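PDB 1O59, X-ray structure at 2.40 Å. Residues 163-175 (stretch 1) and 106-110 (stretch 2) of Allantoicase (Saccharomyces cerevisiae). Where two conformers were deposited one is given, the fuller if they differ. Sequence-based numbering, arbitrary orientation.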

ATOM      1  N   PHE A 163       5.052  -9.946  -9.439  1.00 60.99           N
ATOM      2  CA  PHE A 163       4.123 -10.649 -10.341  1.00 60.64           C
ATOM      3  C   PHE A 163       2.787  -9.903 -10.579  1.00 60.39           C
ATOM      4  O   PHE A 163       2.265  -9.159  -9.722  1.00 58.60           O
ATOM      5  CB  PHE A 163       3.882 -12.103  -9.874  1.00 60.35           C
ATOM      6  CG  PHE A 163       3.372 -12.200  -8.475  1.00 60.26           C
ATOM      7  CD1 PHE A 163       4.266 -12.312  -7.406  1.00 59.09           C
ATOM      8  CD2 PHE A 163       1.994 -12.129  -8.224  1.00 60.86           C
ATOM      9  CE1 PHE A 163       3.796 -12.374  -6.088  1.00 61.60           C
ATOM     10  CE2 PHE A 163       1.494 -12.167  -6.934  1.00 60.39           C
ATOM     11  CZ  PHE A 163       2.404 -12.295  -5.838  1.00 62.11           C
ATOM     12  N   VAL A 164       2.278 -10.127 -11.786  1.00 60.85           N
ATOM     13  CA  VAL A 164       0.969  -9.681 -12.209  1.00 61.47           C
ATOM     14  C   VAL A 164       0.241 -10.919 -12.703  1.00 61.79           C
ATOM     15  O   VAL A 164       0.816 -11.746 -13.402  1.00 60.97           O
ATOM     16  CB  VAL A 164       1.097  -8.671 -13.377  1.00 61.94           C
ATOM     17  CG1 VAL A 164      -0.283  -8.215 -13.888  1.00 61.61           C
ATOM     18  CG2 VAL A 164       1.962  -7.477 -12.949  1.00 62.39           C
ATOM     19  N   ARG A 165      -1.028 -11.039 -12.341  1.00 62.65           N
ATOM     20  CA  ARG A 165      -1.874 -12.099 -12.887  1.00 63.25           C
ATOM     21  C   ARG A 165      -2.010 -11.970 -14.389  1.00 63.54           C
ATOM     22  O   ARG A 165      -2.301 -10.886 -14.901  1.00 63.64           O
ATOM     23  CB  ARG A 165      -3.288 -12.020 -12.331  1.00 63.27           C
ATOM     24  CG  ARG A 165      -3.418 -12.037 -10.847  1.00 64.04           C
ATOM     25  CD  ARG A 165      -4.836 -11.788 -10.431  1.00 63.76           C
ATOM     26  NE  ARG A 165      -5.589 -13.021 -10.496  1.00 63.92           N
ATOM     27  CZ  ARG A 165      -6.467 -13.355 -11.414  1.00 62.97           C
ATOM     28  NH1 ARG A 165      -6.805 -12.548 -12.409  1.00 64.23           N
ATOM     29  NH2 ARG A 165      -7.039 -14.535 -11.313  1.00 64.53           N
ATOM     30  N   GLY A 166      -1.872 -13.088 -15.089  1.00 64.06           N
ATOM     31  CA  GLY A 166      -2.080 -13.100 -16.530  1.00 64.40           C
ATOM     32  C   GLY A 166      -3.416 -12.520 -16.989  1.00 64.75           C
ATOM     33  O   GLY A 166      -3.495 -11.892 -18.055  1.00 64.86           O
ATOM     34  N   ASN A 167      -4.477 -12.738 -16.213  1.00 64.82           N
ATOM     35  CA  ASN A 167      -5.804 -12.292 -16.633  1.00 64.82           C
ATOM     36  C   ASN A 167      -6.137 -10.921 -16.095  1.00 64.31           C
ATOM     37  O   ASN A 167      -7.272 -10.475 -16.217  1.00 64.34           O
ATOM     38  CB  ASN A 167      -6.869 -13.298 -16.205  1.00 65.26           C
ATOM     39  CG  ASN A 167      -6.823 -14.586 -17.033  1.00 68.34           C
ATOM     40  OD1 ASN A 167      -6.821 -14.565 -18.279  1.00 69.25           O
ATOM     41  ND2 ASN A 167      -6.780 -15.720 -16.335  1.00 73.10           N
ATOM     42  N   GLY A 168      -5.157 -10.255 -15.482  1.00 63.64           N
ATOM     43  CA  GLY A 168      -5.353  -8.900 -15.011  1.00 63.08           C
ATOM     44  C   GLY A 168      -6.168  -8.920 -13.745  1.00 62.59           C
ATOM     45  O   GLY A 168      -6.111  -9.874 -13.005  1.00 62.52           O
ATOM     46  N   LEU A 169      -6.935  -7.866 -13.500  1.00 62.27           N
ATOM     47  CA  LEU A 169      -7.684  -7.758 -12.266  1.00 61.48           C
ATOM     48  C   LEU A 169      -8.688  -8.889 -12.134  1.00 61.60           C
ATOM     49  O   LEU A 169      -9.515  -9.145 -13.003  1.00 60.99           O
ATOM     50  CB  LEU A 169      -8.451  -6.450 -12.182  1.00 61.39           C
ATOM     51  CG  LEU A 169      -7.855  -5.219 -11.536  1.00 60.19           C
ATOM     52  CD1 LEU A 169      -8.827  -4.080 -11.780  1.00 60.12           C
ATOM     53  CD2 LEU A 169      -7.598  -5.400 -10.060  1.00 59.74           C
ATOM     54  N   THR A 170      -8.584  -9.562 -11.010  1.00 62.14           N
ATOM     55  CA  THR A 170      -9.613 -10.433 -10.498  1.00 62.53           C
ATOM     56  C   THR A 170     -11.024  -9.878 -10.769  1.00 62.95           C
ATOM     57  O   THR A 170     -11.284  -8.707 -10.576  1.00 62.03           O
ATOM     58  CB  THR A 170      -9.300 -10.593  -9.026  1.00 62.47           C
ATOM     59  OG1 THR A 170      -8.780 -11.906  -8.785  1.00 64.40           O
ATOM     60  CG2 THR A 170     -10.474 -10.474  -8.179  1.00 62.58           C
ATOM     61  N   LYS A 171     -11.915 -10.736 -11.254  1.00 64.07           N
ATOM     62  CA  LYS A 171     -13.281 -10.347 -11.601  1.00 64.81           C
ATOM     63  C   LYS A 171     -14.094 -10.118 -10.333  1.00 64.63           C
ATOM     64  O   LYS A 171     -14.848  -9.162 -10.238  1.00 64.49           O
ATOM     65  CB  LYS A 171     -13.916 -11.455 -12.419  1.00 65.40           C
ATOM     66  CG  LYS A 171     -15.244 -11.102 -13.051  1.00 68.94           C
ATOM     67  CD  LYS A 171     -15.109 -10.416 -14.452  1.00 73.16           C
ATOM     68  CE  LYS A 171     -14.891 -11.423 -15.615  1.00 74.58           C
ATOM     69  NZ  LYS A 171     -13.493 -11.989 -15.551  1.00 75.13           N
ATOM     70  N   GLU A 172     -13.893 -10.985  -9.342  1.00 64.52           N
ATOM     71  CA  GLU A 172     -14.648 -10.946  -8.094  1.00 63.96           C
ATOM     72  C   GLU A 172     -13.879 -10.078  -7.095  1.00 63.10           C
ATOM     73  O   GLU A 172     -12.714  -9.784  -7.288  1.00 62.36           O
ATOM     74  CB  GLU A 172     -14.838 -12.380  -7.549  1.00 64.15           C
ATOM     75  CG  GLU A 172     -15.187 -13.492  -8.559  0.65 64.76           C
ATOM     76  CD  GLU A 172     -14.386 -14.790  -8.309  0.65 65.37           C
ATOM     77  OE1 GLU A 172     -14.983 -15.890  -8.160  0.65 65.09           O
ATOM     78  OE2 GLU A 172     -13.134 -14.715  -8.251  0.65 67.39           O
ATOM     79  N   ARG A 173     -14.519  -9.623  -6.032  1.00 62.42           N
ATOM     80  CA  ARG A 173     -13.777  -8.909  -5.004  1.00 62.27           C
ATOM     81  C   ARG A 173     -13.609  -9.812  -3.819  1.00 60.86           C
ATOM     82  O   ARG A 173     -14.372 -10.751  -3.647  1.00 60.60           O
ATOM     83  CB  ARG A 173     -14.431  -7.581  -4.612  1.00 62.38           C
ATOM     84  CG  ARG A 173     -15.714  -7.668  -3.804  1.00 63.09           C
ATOM     85  CD  ARG A 173     -16.472  -6.347  -3.820  1.00 65.16           C
ATOM     86  NE  ARG A 173     -17.750  -6.321  -3.116  1.00 66.61           N
ATOM     87  CZ  ARG A 173     -18.870  -6.864  -3.571  1.00 71.83           C
ATOM     88  NH1 ARG A 173     -18.894  -7.531  -4.729  1.00 74.81           N
ATOM     89  NH2 ARG A 173     -19.988  -6.764  -2.857  1.00 73.23           N
ATOM     90  N   PHE A 174     -12.584  -9.521  -3.019  1.00 59.87           N
ATOM     91  CA  PHE A 174     -12.190 -10.347  -1.876  1.00 58.70           C
ATOM     92  C   PHE A 174     -11.822  -9.488  -0.660  1.00 58.25           C
ATOM     93  O   PHE A 174     -11.568  -8.293  -0.801  1.00 57.10           O
ATOM     94  CB  PHE A 174     -10.994 -11.223  -2.264  1.00 58.39           C
ATOM     95  CG  PHE A 174     -11.258 -12.118  -3.439  1.00 57.61           C
ATOM     96  CD1 PHE A 174     -12.008 -13.261  -3.287  1.00 57.12           C
ATOM     97  CD2 PHE A 174     -10.793 -11.802  -4.707  1.00 57.76           C
ATOM     98  CE1 PHE A 174     -12.267 -14.082  -4.352  1.00 56.05           C
ATOM     99  CE2 PHE A 174     -11.064 -12.646  -5.777  1.00 55.25           C
ATOM    100  CZ  PHE A 174     -11.786 -13.778  -5.583  1.00 56.05           C
ATOM    101  N   THR A 175     -11.786 -10.137   0.510  1.00 57.95           N
ATOM    102  CA  THR A 175     -11.530  -9.503   1.818  1.00 58.02           C
ATOM    103  C   THR A 175     -10.363 -10.117   2.593  1.00 58.32           C
ATOM    104  O   THR A 175      -9.832  -9.487   3.500  1.00 59.51           O
ATOM    105  CB  THR A 175     -12.753  -9.665   2.738  1.00 57.50           C
ATOM    106  OG1 THR A 175     -13.018 -11.061   2.906  1.00 59.06           O
ATOM    107  CG2 THR A 175     -14.056  -9.093   2.145  1.00 55.65           C
TER
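Stretch 2, residues 106-110: HIIGG

Stretch 2, residues 106-110 of a longer strand, runs antiparallel to stretch 1 and is largely extended, with a kink at Ile-108 (phi/psi -115/-34); the two bury 673 Å² between them, both sides summed. Regular pairing is confined to one end. Phe-163 and Gly-110 form a hydrogen-bonded pair, Gly-110 N to Phe-163 O at 2.9 Å and Phe-163 N to Gly-110 O at 3.0 Å, and Val-164 faces Gly-109 with 4.1 Å between their CA atoms. Gly-110 lies against one face of the Phe-163 ring, its CA 3.8 Å from the ring centroid, where a CB would run into Phe-163 CZ. One further hydrogen bond, Arg-165 N to Ile-108 O at 2.9 Å, follows the last bridge, at the start of a type I turn, Arg-165 to Gly-168, which lifts Gly-166 and Asn-167 clear of the strand. The chain then returns, and Thr-170 N donates to Ile-107 O at 2.8 Å, nearly straight at 170°.

His-106 gives up the most surface, 120 Å². Its ring reaches into the bend of residues 170-173: His-106 CD2 lies 3.0 Å from Thr-170 O and 2.9 Å from Glu-172 O, while the carbonyls of Thr-170 and Lys-171 meet the ring near its plane. Arg-173 CB covers one face, 4.0 Å from the His-106 ring centroid. Ile-108, with 94 Å² covered, bridges the two sides of the turn: its CD1 touches Val-164 CG1 at 3.7 Å and Gly-168 C at 3.5 Å, and its CB meets Leu-169 CD2 at 3.9 Å. Ile-107, with 73 Å² covered, sets its CG1 4.5 Å from Phe-174 CD2, and besides the bond from Thr-170, Leu-169 CA makes a CA-H...O contact with Ile-107 O at 3.4 Å. Arg-165 CD packs 3.3 Å from this same Ile-107 O, while Arg-165 NH1 clasps Gly-168 O at 2.8 Å, tying the ends of the turn together.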

ATOM      1  N   HIS A 106     -10.369  -6.095  -5.731  1.00 58.33           N
ATOM      2  CA  HIS A 106     -10.044  -6.951  -6.878  1.00 58.43           C
ATOM      3  C   HIS A 106      -8.504  -7.061  -7.007  1.00 58.63           C
ATOM      4  O   HIS A 106      -7.814  -6.047  -6.981  1.00 59.61           O
ATOM      5  CB  HIS A 106     -10.623  -6.334  -8.150  1.00 58.65           C
ATOM      6  CG  HIS A 106     -12.122  -6.294  -8.195  1.00 59.17           C
ATOM      7  ND1 HIS A 106     -12.851  -5.201  -7.784  1.00 61.77           N
ATOM      8  CD2 HIS A 106     -13.026  -7.191  -8.648  1.00 60.46           C
ATOM      9  CE1 HIS A 106     -14.141  -5.430  -7.969  1.00 61.14           C
ATOM     10  NE2 HIS A 106     -14.273  -6.634  -8.489  1.00 60.83           N
ATOM     11  N   ILE A 107      -7.956  -8.272  -7.141  1.00 58.24           N
ATOM     12  CA  ILE A 107      -6.478  -8.470  -7.116  1.00 57.49           C
ATOM     13  C   ILE A 107      -5.823  -8.438  -8.486  1.00 56.73           C
ATOM     14  O   ILE A 107      -6.336  -9.015  -9.433  1.00 56.43           O
ATOM     15  CB  ILE A 107      -6.114  -9.794  -6.403  1.00 57.35           C
ATOM     16  CG1 ILE A 107      -6.766  -9.850  -5.026  1.00 57.73           C
ATOM     17  CG2 ILE A 107      -4.611  -9.942  -6.269  1.00 57.58           C
ATOM     18  CD1 ILE A 107      -6.401  -8.624  -4.108  1.00 61.18           C
ATOM     19  N   ILE A 108      -4.691  -7.745  -8.586  1.00 56.32           N
ATOM     20  CA  ILE A 108      -3.945  -7.650  -9.849  1.00 55.87           C
ATOM     21  C   ILE A 108      -2.562  -8.321  -9.797  1.00 55.60           C
ATOM     22  O   ILE A 108      -2.078  -8.856 -10.796  1.00 55.05           O
ATOM     23  CB  ILE A 108      -3.806  -6.159 -10.308  1.00 55.90           C
ATOM     24  CG1 ILE A 108      -2.935  -6.070 -11.566  1.00 56.05           C
ATOM     25  CG2 ILE A 108      -3.258  -5.248  -9.205  1.00 57.06           C
ATOM     26  CD1 ILE A 108      -3.549  -6.805 -12.779  1.00 54.44           C
ATOM     27  N   GLY A 109      -1.912  -8.279  -8.638  1.00 55.84           N
ATOM     28  CA  GLY A 109      -0.563  -8.805  -8.544  1.00 55.89           C
ATOM     29  C   GLY A 109      -0.039  -8.756  -7.158  1.00 56.05           C
ATOM     30  O   GLY A 109      -0.807  -8.615  -6.205  1.00 56.13           O
ATOM     31  N   GLY A 110       1.277  -8.862  -7.048  1.00 56.87           N
ATOM     32  CA  GLY A 110       1.914  -8.885  -5.738  1.00 57.49           C
ATOM     33  C   GLY A 110       3.413  -8.999  -5.762  1.00 58.06           C
ATOM     34  O   GLY A 110       4.043  -8.987  -6.821  1.00 58.43           O
TER